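Tail spike protein (Acinetobacter phage vB_AbaP_AS12, PDB 6EU4) probably recognises, and may depolymerise, the capsular polysaccharide of Acinetobacter baumannii as the trimeric host-binding spike of the phage. Local coordinates at residues Ala536-Ala541 with Phe549-Gly554; Gly412-Val417 with Ala464-Leu469; Ala354-Tyr359 with Phe390-Ser395. One frame throughout, in Å; residues are numbered along the deposited sequence.

Interaction 1: residues Ala536-Ala541 with Phe549-Gly554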
loop_
_atom_site.group_PDB
_atom_site.type_symbol
_atom_site.label_atom_id
_atom_site.label_comp_id
_atom_site.label_asym_id
_atom_site.label_seq_id
_atom_site.Cartn_x
_atom_site.Cartn_y
_atom_site.Cartn_z
ATOM N N ALA A 536 -16.435 -19.503 -37.604
ATOM C CA ALA A 536 -17.105 -20.786 -37.776
ATOM C C ALA A 536 -18.060 -20.965 -36.610
ATOM O O ALA A 536 -17.846 -20.411 -35.528
ATOM C CB ALA A 536 -16.097 -21.934 -37.824
ATOM N N GLN A 537 -19.113 -21.750 -36.826
ATOM C CA GLN A 537 -20.045 -22.057 -35.757
ATOM C C GLN A 537 -20.448 -23.520 -35.833
ATOM O O GLN A 537 -20.637 -24.070 -36.922
ATOM C CB GLN A 537 -21.297 -21.170 -35.804
ATOM C CG GLN A 537 -21.031 -19.687 -35.534
ATOM C CD GLN A 537 -22.300 -18.844 -35.622
ATOM O OE1 GLN A 537 -23.213 -19.158 -36.369
ATOM N NE2 GLN A 537 -22.367 -17.786 -34.818
ATOM N N LEU A 538 -20.519 -24.143 -34.658
ATOM C CA LEU A 538 -21.106 -25.458 -34.447
ATOM C C LEU A 538 -22.375 -25.263 -33.624
ATOM O O LEU A 538 -22.308 -24.748 -32.501
ATOM C CB LEU A 538 -20.128 -26.368 -33.706
ATOM C CG LEU A 538 -20.670 -27.676 -33.118
ATOM C CD1 LEU A 538 -21.328 -28.552 -34.163
ATOM C CD2 LEU A 538 -19.539 -28.421 -32.402
ATOM N N ALA A 539 -23.517 -25.642 -34.186
ATOM C CA ALA A 539 -24.809 -25.467 -33.526
ATOM C C ALA A 539 -25.419 -26.816 -33.180
ATOM O O ALA A 539 -25.490 -27.713 -34.033
ATOM C CB ALA A 539 -25.777 -24.673 -34.402
ATOM N N PHE A 540 -25.852 -26.946 -31.914
ATOM C CA PHE A 540 -26.604 -28.090 -31.418
ATOM C C PHE A 540 -28.066 -27.672 -31.288
ATOM O O PHE A 540 -28.414 -26.897 -30.391
ATOM C CB PHE A 540 -26.074 -28.550 -30.062
ATOM C CG PHE A 540 -24.663 -29.059 -30.094
ATOM C CD1 PHE A 540 -24.412 -30.394 -30.368
ATOM C CD2 PHE A 540 -23.591 -28.224 -29.825
ATOM C CE1 PHE A 540 -23.119 -30.886 -30.395
ATOM C CE2 PHE A 540 -22.286 -28.723 -29.847
ATOM C CZ PHE A 540 -22.057 -30.049 -30.125
ATOM N N ALA A 541 -28.907 -28.160 -32.195
ATOM C CA ALA A 541 -30.353 -27.962 -32.112
ATOM C C ALA A 541 -30.920 -29.056 -31.220
ATOM O O ALA A 541 -31.101 -30.192 -31.660
ATOM C CB ALA A 541 -30.977 -27.992 -33.502
ATOM N N PHE A 549 -27.063 -31.546 -35.765
ATOM C CA PHE A 549 -25.739 -30.964 -35.584
ATOM C C PHE A 549 -25.358 -30.221 -36.861
ATOM O O PHE A 549 -25.462 -30.778 -37.955
ATOM C CB PHE A 549 -24.716 -32.053 -35.281
ATOM C CG PHE A 549 -25.165 -33.055 -34.244
ATOM C CD1 PHE A 549 -25.211 -32.713 -32.903
ATOM C CD2 PHE A 549 -25.486 -34.361 -34.602
ATOM C CE1 PHE A 549 -25.615 -33.631 -31.950
ATOM C CE2 PHE A 549 -25.881 -35.281 -33.641
ATOM C CZ PHE A 549 -25.944 -34.908 -32.314
ATOM N N TRP A 550 -24.868 -28.987 -36.715
ATOM C CA TRP A 550 -24.720 -28.077 -37.838
ATOM C C TRP A 550 -23.399 -27.318 -37.758
ATOM O O TRP A 550 -23.013 -26.853 -36.678
ATOM C CB TRP A 550 -25.849 -27.049 -37.854
ATOM C CG TRP A 550 -27.247 -27.614 -37.883
ATOM C CD1 TRP A 550 -27.974 -28.083 -36.817
ATOM C CD2 TRP A 550 -28.096 -27.728 -39.027
ATOM N NE1 TRP A 550 -29.213 -28.483 -37.239
ATOM C CE2 TRP A 550 -29.320 -28.267 -38.588
ATOM C CE3 TRP A 550 -27.942 -27.421 -40.385
ATOM C CZ2 TRP A 550 -30.383 -28.518 -39.456
ATOM C CZ3 TRP A 550 -29.011 -27.656 -41.246
ATOM C CH2 TRP A 550 -30.210 -28.212 -40.776
ATOM N N LEU A 551 -22.757 -27.143 -38.922
ATOM C CA LEU A 551 -21.551 -26.342 -39.072
ATOM C C LEU A 551 -21.747 -25.277 -40.143
ATOM O O LEU A 551 -22.375 -25.528 -41.171
ATOM C CB LEU A 551 -20.356 -27.209 -39.463
ATOM C CG LEU A 551 -19.909 -28.259 -38.440
ATOM C CD1 LEU A 551 -18.772 -29.097 -39.007
ATOM C CD2 LEU A 551 -19.451 -27.621 -37.143
ATOM N N ARG A 552 -21.166 -24.101 -39.922
ATOM C CA ARG A 552 -21.026 -23.133 -41.006
ATOM C C ARG A 552 -19.781 -22.288 -40.769
ATOM O O ARG A 552 -19.236 -22.250 -39.671
ATOM C CB ARG A 552 -22.261 -22.242 -41.148
ATOM C CG ARG A 552 -22.501 -21.250 -39.981
ATOM C CD ARG A 552 -23.588 -20.237 -40.349
ATOM N NE ARG A 552 -23.888 -19.368 -39.220
ATOM C CZ ARG A 552 -24.822 -18.423 -39.219
ATOM N NH1 ARG A 552 -25.565 -18.179 -40.298
ATOM N NH2 ARG A 552 -25.017 -17.711 -38.123
ATOM N N THR A 553 -19.317 -21.635 -41.834
ATOM C CA THR A 553 -18.142 -20.780 -41.777
ATOM C C THR A 553 -18.456 -19.433 -42.394
ATOM O O THR A 553 -19.344 -19.302 -43.240
ATOM C CB THR A 553 -16.953 -21.390 -42.526
ATOM O OG1 THR A 553 -17.341 -21.686 -43.862
ATOM C CG2 THR A 553 -16.468 -22.658 -41.839
ATOM N N GLY A 554 -17.672 -18.445 -41.980
ATOM C CA GLY A 554 -17.713 -17.118 -42.564
ATOM C C GLY A 554 -16.320 -16.641 -42.904
ATOM O O GLY A 554 -15.454 -16.535 -42.031
#

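Interaction 2: residues Gly412-Val417 with Ala464-Leu469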
loop_
_atom_site.group_PDB
_atom_site.type_symbol
_atom_site.label_atom_id
_atom_site.label_comp_id
_atom_site.label_asym_id
_atom_site.label_seq_id
_atom_site.Cartn_x
_atom_site.Cartn_y
_atom_site.Cartn_z
ATOM N N GLY A 412 0.558 3.913 -26.185
ATOM C CA GLY A 412 1.250 2.858 -25.479
ATOM C C GLY A 412 0.853 2.692 -24.028
ATOM O O GLY A 412 1.454 1.867 -23.331
ATOM N N SER A 413 -0.132 3.447 -23.550
ATOM C CA SER A 413 -0.543 3.394 -22.152
ATOM C C SER A 413 -1.359 2.140 -21.853
ATOM O O SER A 413 -1.859 1.456 -22.749
ATOM C CB SER A 413 -1.363 4.614 -21.794
ATOM O OG SER A 413 -0.579 5.795 -21.923
ATOM N N VAL A 414 -1.495 1.855 -20.564
ATOM C CA VAL A 414 -2.343 0.772 -20.077
ATOM C C VAL A 414 -3.173 1.309 -18.921
ATOM O O VAL A 414 -2.679 2.084 -18.091
ATOM C CB VAL A 414 -1.526 -0.469 -19.675
ATOM C CG1 VAL A 414 -0.553 -0.158 -18.566
ATOM C CG2 VAL A 414 -2.457 -1.610 -19.288
ATOM N N PHE A 415 -4.447 0.922 -18.901
ATOM C CA PHE A 415 -5.424 1.338 -17.903
ATOM C C PHE A 415 -6.104 0.085 -17.373
ATOM O O PHE A 415 -6.602 -0.726 -18.161
ATOM C CB PHE A 415 -6.457 2.288 -18.526
ATOM C CG PHE A 415 -7.519 2.779 -17.577
ATOM C CD1 PHE A 415 -7.188 3.532 -16.454
ATOM C CD2 PHE A 415 -8.859 2.532 -17.837
ATOM C CE1 PHE A 415 -8.177 4.025 -15.606
ATOM C CE2 PHE A 415 -9.845 3.012 -16.988
ATOM C CZ PHE A 415 -9.506 3.751 -15.869
ATOM N N GLU A 416 -6.134 -0.068 -16.053
ATOM C CA GLU A 416 -6.646 -1.273 -15.409
ATOM C C GLU A 416 -7.695 -0.871 -14.379
ATOM O O GLU A 416 -7.464 0.038 -13.581
ATOM C CB GLU A 416 -5.506 -2.072 -14.748
ATOM C CG GLU A 416 -4.444 -2.554 -15.752
ATOM C CD GLU A 416 -3.101 -2.981 -15.117
ATOM O OE1 GLU A 416 -2.698 -2.443 -14.070
ATOM O OE2 GLU A 416 -2.433 -3.853 -15.691
ATOM N N VAL A 417 -8.853 -1.535 -14.412
ATOM C CA VAL A 417 -9.939 -1.305 -13.457
ATOM C C VAL A 417 -10.323 -2.636 -12.839
ATOM O O VAL A 417 -10.799 -3.534 -13.543
ATOM C CB VAL A 417 -11.176 -0.654 -14.106
ATOM C CG1 VAL A 417 -12.277 -0.403 -13.048
ATOM C CG2 VAL A 417 -10.827 0.647 -14.806
ATOM N N ALA A 464 -1.456 -4.719 -26.714
ATOM C CA ALA A 464 -0.221 -5.501 -26.795
ATOM C C ALA A 464 0.207 -6.087 -25.449
ATOM O O ALA A 464 0.941 -7.085 -25.428
ATOM C CB ALA A 464 0.910 -4.646 -27.355
ATOM N N LYS A 465 -0.198 -5.491 -24.338
ATOM C CA LYS A 465 0.161 -6.046 -23.038
ATOM C C LYS A 465 -0.679 -7.264 -22.681
ATOM O O LYS A 465 -0.370 -7.953 -21.700
ATOM C CB LYS A 465 0.025 -4.972 -21.970
ATOM C CG LYS A 465 1.049 -3.838 -22.164
ATOM C CD LYS A 465 1.152 -2.945 -20.985
ATOM C CE LYS A 465 2.168 -1.827 -21.265
ATOM N NZ LYS A 465 3.544 -2.361 -21.515
ATOM N N PHE A 466 -1.719 -7.558 -23.466
ATOM C CA PHE A 466 -2.639 -8.657 -23.195
ATOM C C PHE A 466 -2.796 -9.461 -24.478
ATOM O O PHE A 466 -3.866 -9.510 -25.101
ATOM C CB PHE A 466 -3.968 -8.131 -22.683
ATOM C CG PHE A 466 -3.838 -7.314 -21.444
ATOM C CD1 PHE A 466 -3.656 -7.933 -20.217
ATOM C CD2 PHE A 466 -3.864 -5.941 -21.487
ATOM C CE1 PHE A 466 -3.527 -7.200 -19.081
ATOM C CE2 PHE A 466 -3.720 -5.206 -20.342
ATOM C CZ PHE A 466 -3.542 -5.837 -19.139
ATOM N N SER A 467 -1.708 -10.099 -24.891
ATOM C CA SER A 467 -1.680 -10.846 -26.142
ATOM C C SER A 467 -2.175 -12.273 -25.984
ATOM O O SER A 467 -2.764 -12.830 -26.916
ATOM C CB SER A 467 -0.256 -10.882 -26.701
ATOM O OG SER A 467 -0.178 -11.727 -27.837
ATOM N N GLY A 468 -1.934 -12.882 -24.832
ATOM C CA GLY A 468 -2.317 -14.274 -24.673
ATOM C C GLY A 468 -2.304 -14.684 -23.218
ATOM O O GLY A 468 -1.813 -13.965 -22.342
ATOM N N LEU A 469 -2.878 -15.866 -22.989
ATOM C CA LEU A 469 -2.968 -16.506 -21.679
ATOM C C LEU A 469 -2.651 -17.978 -21.880
ATOM O O LEU A 469 -3.344 -18.657 -22.643
ATOM C CB LEU A 469 -4.366 -16.349 -21.079
ATOM C CG LEU A 469 -4.641 -17.125 -19.794
ATOM C CD1 LEU A 469 -3.605 -16.853 -18.719
ATOM C CD2 LEU A 469 -6.035 -16.746 -19.289
#

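Interaction 3: residues Ala354-Tyr359 with Phe390-Ser395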
loop_
_atom_site.group_PDB
_atom_site.type_symbol
_atom_site.label_atom_id
_atom_site.label_comp_id
_atom_site.label_asym_id
_atom_site.label_seq_id
_atom_site.Cartn_x
_atom_site.Cartn_y
_atom_site.Cartn_z
ATOM N N ALA A 354 -18.557 13.535 -4.836
ATOM C CA ALA A 354 -19.063 14.801 -5.350
ATOM C C ALA A 354 -18.140 15.310 -6.456
ATOM O O ALA A 354 -17.555 16.388 -6.387
ATOM C CB ALA A 354 -19.234 15.819 -4.217
ATOM N N ILE A 355 -17.993 14.474 -7.476
ATOM C CA ILE A 355 -17.179 14.786 -8.645
ATOM C C ILE A 355 -18.130 15.060 -9.806
ATOM O O ILE A 355 -18.808 14.153 -10.313
ATOM C CB ILE A 355 -16.191 13.662 -8.988
ATOM C CG1 ILE A 355 -15.251 13.393 -7.793
ATOM C CG2 ILE A 355 -15.406 14.027 -10.269
ATOM C CD1 ILE A 355 -14.629 11.992 -7.862
ATOM N N TYR A 356 -18.184 16.322 -10.229
ATOM C CA TYR A 356 -19.149 16.774 -11.230
ATOM C C TYR A 356 -18.480 16.755 -12.597
ATOM O O TYR A 356 -17.864 17.728 -13.024
ATOM C CB TYR A 356 -19.669 18.141 -10.833
ATOM C CG TYR A 356 -20.304 18.023 -9.498
ATOM C CD1 TYR A 356 -21.540 17.391 -9.350
ATOM C CD2 TYR A 356 -19.636 18.432 -8.363
ATOM C CE1 TYR A 356 -22.122 17.232 -8.089
ATOM C CE2 TYR A 356 -20.225 18.288 -7.098
ATOM C CZ TYR A 356 -21.448 17.683 -6.975
ATOM O OH TYR A 356 -22.004 17.538 -5.715
ATOM N N ASN A 357 -18.598 15.610 -13.280
ATOM C CA ASN A 357 -17.877 15.355 -14.524
ATOM C C ASN A 357 -18.708 15.846 -15.711
ATOM O O ASN A 357 -19.229 15.077 -16.525
ATOM C CB ASN A 357 -17.535 13.873 -14.652
ATOM C CG ASN A 357 -18.772 12.957 -14.587
ATOM O OD1 ASN A 357 -19.662 13.129 -13.755
ATOM N ND2 ASN A 357 -18.822 11.988 -15.480
ATOM N N LYS A 358 -18.803 17.175 -15.804
ATOM C CA LYS A 358 -19.622 17.827 -16.823
ATOM C C LYS A 358 -18.848 18.834 -17.669
ATOM O O LYS A 358 -19.472 19.660 -18.353
ATOM C CB LYS A 358 -20.823 18.527 -16.179
ATOM C CG LYS A 358 -20.441 19.591 -15.157
ATOM C CD LYS A 358 -21.697 20.308 -14.600
ATOM C CE LYS A 358 -21.306 21.425 -13.649
ATOM N NZ LYS A 358 -22.495 22.094 -13.045
ATOM N N TYR A 359 -17.520 18.791 -17.658
ATOM C CA TYR A 359 -16.710 19.831 -18.270
ATOM C C TYR A 359 -15.976 19.316 -19.501
ATOM O O TYR A 359 -15.527 18.166 -19.546
ATOM C CB TYR A 359 -15.727 20.397 -17.253
ATOM C CG TYR A 359 -16.443 21.010 -16.080
ATOM C CD1 TYR A 359 -17.060 22.255 -16.212
ATOM C CD2 TYR A 359 -16.529 20.355 -14.862
ATOM C CE1 TYR A 359 -17.714 22.830 -15.177
ATOM C CE2 TYR A 359 -17.204 20.933 -13.798
ATOM C CZ TYR A 359 -17.801 22.174 -13.981
ATOM O OH TYR A 359 -18.480 22.809 -12.970
ATOM N N PHE A 390 -18.222 9.826 -9.535
ATOM C CA PHE A 390 -18.466 10.585 -10.754
ATOM C C PHE A 390 -19.979 10.713 -10.926
ATOM O O PHE A 390 -20.681 9.701 -11.021
ATOM C CB PHE A 390 -17.846 9.872 -11.954
ATOM C CG PHE A 390 -16.356 9.618 -11.817
ATOM C CD1 PHE A 390 -15.499 10.613 -11.364
ATOM C CD2 PHE A 390 -15.829 8.392 -12.153
ATOM C CE1 PHE A 390 -14.139 10.370 -11.232
ATOM C CE2 PHE A 390 -14.489 8.134 -12.034
ATOM C CZ PHE A 390 -13.632 9.105 -11.562
ATOM N N ALA A 391 -20.491 11.947 -10.938
ATOM C CA ALA A 391 -21.930 12.145 -10.777
ATOM C C ALA A 391 -22.723 11.713 -11.997
ATOM O O ALA A 391 -23.897 11.338 -11.853
ATOM C CB ALA A 391 -22.233 13.614 -10.462
ATOM N N TYR A 392 -22.140 11.802 -13.197
ATOM C CA TYR A 392 -22.931 11.804 -14.424
ATOM C C TYR A 392 -22.528 10.733 -15.434
ATOM O O TYR A 392 -21.348 10.557 -15.761
ATOM C CB TYR A 392 -22.845 13.162 -15.129
ATOM C CG TYR A 392 -23.184 14.332 -14.231
ATOM C CD1 TYR A 392 -24.346 14.349 -13.467
ATOM C CD2 TYR A 392 -22.307 15.388 -14.102
ATOM C CE1 TYR A 392 -24.628 15.400 -12.643
ATOM C CE2 TYR A 392 -22.575 16.433 -13.275
ATOM C CZ TYR A 392 -23.726 16.439 -12.542
ATOM O OH TYR A 392 -23.980 17.512 -11.729
ATOM N N ASN A 393 -23.544 10.092 -16.001
ATOM C CA ASN A 393 -23.425 9.394 -17.272
ATOM C C ASN A 393 -24.483 9.972 -18.205
ATOM O O ASN A 393 -25.147 10.968 -17.873
ATOM C CB ASN A 393 -23.503 7.867 -17.093
ATOM C CG ASN A 393 -24.871 7.377 -16.672
ATOM O OD1 ASN A 393 -25.886 8.073 -16.828
ATOM N ND2 ASN A 393 -24.914 6.138 -16.168
ATOM N N SER A 394 -24.603 9.407 -19.413
ATOM C CA SER A 394 -25.336 10.129 -20.450
ATOM C C SER A 394 -26.837 10.183 -20.185
ATOM O O SER A 394 -27.521 11.028 -20.784
ATOM C CB SER A 394 -25.095 9.529 -21.845
ATOM O OG SER A 394 -25.640 8.222 -21.940
ATOM N N SER A 395 -27.365 9.334 -19.305
ATOM C CA SER A 395 -28.779 9.364 -18.963
ATOM C C SER A 395 -29.094 10.315 -17.811
ATOM O O SER A 395 -30.267 10.439 -17.434
ATOM C CB SER A 395 -29.285 7.948 -18.626
ATOM O OG SER A 395 -28.750 7.433 -17.415
HETATM O O HOH W 1 -23.320 20.087 -11.311
#

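Interaction 1: residues Ala536-Ala541 with Phe549-Gly554
Strands 536-541 and 549-554 run antiparallel, their axes 4.7 Å apart at an angle of 166°. They form a beta hairpin in the six-stranded C-terminal sheet. Q537 with R552 and A539 with W550 are the hydrogen-bonded pairs. A536 with T553, L538 with L551 and F540 with F549 are the non-hydrogen-bonded pairs. The shortest of the four backbone bonds runs from A539 N to W550 O, 2.8 Å.

The face with A536, L538, F540, F549, L551 and T553 is largely apolar. L538 and L551 lie side by side, and L538 CD1 rests 3.6 Å from L551 CD2. F540 and F549 meet rim to rim, with planes at 84° and CD1 of F540 3.5 Å from CD1 of F549. Neither ring covers the other. This face packs against the other two subunits. F540 meets W525 of the third subunit, and L551 touches F549 of the second, so the hairpin contributes to the trimer core.

The other face carries Q537, A539, W550 and R552. The indole of W550 brings its edge to A539 O, and its NE1 bonds to T548. R552 leaves the backbone in the crowded position, with CG between N and the carbonyl carbon, then runs extended to NE. Q537 is extended beyond CG and lies alongside it. NH2 of R552 also bonds to T488, and Y560 makes a cation-pi contact with R552. Amide and guanidinium planes are 29° apart. R552 NE and NH2 both donate to Q537 OE1, each at 2.9 Å, and both nitrogens stand above the plane of that carbonyl.

Interaction 2: residues Gly412-Val417 with Ala464-Leu469
V414 has CG1 in the crowded position between the backbone N and the carbonyl carbon (chi1 61°), which leaves CG2 anti to the N. The two methyls are thereby shared between neighbouring residues of 464-469. CG1 is offered to K465 and CG2 to F466. K465 has CG anti to its carbonyl carbon, runs extended through CD, and bends only at the last torsion (chi4 -62°). Its chain crosses V414 at about a right angle. The methylenes do the touching: K465 CD lies 3.9 Å from V414 CB.

F466 likewise crosses V414 at about a right angle. It turns the rim of its ring to a methyl: F466 CE2 lies 4.0 Å from V414 CG2. No hydrogen bond joins the two segments.

Strand 414-417 forms one side of a coil of the parallel beta-helix, between strands 380-384 and 450-455. V414 and E416 point out of the coil, while F415 packs inward on V381 and A407. Segment 464-469 follows strand 458-462 and ends in the first residues of strand 468-471. There G468 and L469 pair in parallel with strands of both other subunits. F466 therefore lies where the chain passes from its own beta-helix to sheets shared between subunits. P419 of the second subunit packs on K465, F466 and E416.

E416 is extended beyond CG, and its carboxylate is turned 57° from the F466 ring. E416 OE2 reaches the ring edge, 4.1 Å from F466 CZ. The same oxygen lies close to E420 of the second subunit, a like charge that may raise the proton affinity of either carboxylate.

Interaction 3: residues Ala354-Tyr359 with Phe390-Ser395
N357 leaves the backbone with CG in the crowded position between N and the carbonyl carbon (chi1 57°), so its amide turns toward segment 390-395. CB points toward that segment and starts the side chain across the gap. N357 CG then sits beside the backbone of Y392, 3.8 Å from Y392 N. N357 OD1 accepts from Y392 N at 2.9 Å, in the amide plane and on a lone pair. N357 OD1 also approaches the side chain of Y392, lying 3.5 Å from Y392 CB. N357 ND2 donates to Y392 O at 2.9 Å in a nearly straight bond (164°), on a lone pair of that oxygen. One amide thus grips both the N-H and the C=O of Y392, which fixes its own rotation. ND2 has a second partner in S404.

On the strand side, A391 N donates to I355 O nearly along the C=O axis. I355 and F390 form a parallel bridge and lie side by side. The methyl I355 CG2 meets the edge of the F390 ring, 3.6 Å from CD1 of F390. Both side chains also touch M372 of strand 371-376.

Y392 points toward the other segment and crosses Y356 obliquely. Y392 OH lies at the edge of the Y356 ring, 3.4 Å from Y356 CD1. A391 CB sits over the centre of one face of the Y392 ring, and Y356 also stacks on H333. K358 runs extended alongside Y392. Its NZ donates to a water that also bonds Y392 OH. K358 NZ also makes a salt bridge to D307.

N357 is also the centre of an inverse gamma turn. Further on, N393 OD1 accepts from S395 N in an Asx turn. A parallel bridge that passes into loops stacked through an asparagine amide is consistent with neighbouring coils of a parallel beta-helix, the fold of many phage tailspikes.

The three contacts follow one another along the spike. Interaction 3 closes first in the chain, then interaction 2, then interaction 1. Interaction 3 and segment 412-417 belong to the beta-helix; 464-469 leads out of it. The centres of interactions 2 and 3 are 27 Å apart and their nearest atoms about 8 Å, without touching. Strand 380-384, which pairs with 414-417, falls in the chain between the two segments of interaction 3. Interaction 1 sits in the separate C-terminal sheet, its centre 32 Å from that of interaction 2 and 45 Å from that of interaction 3. Interactions 1 and 2 both meet neighbouring subunits, whereas no other chain touches 354-359 or 390-395.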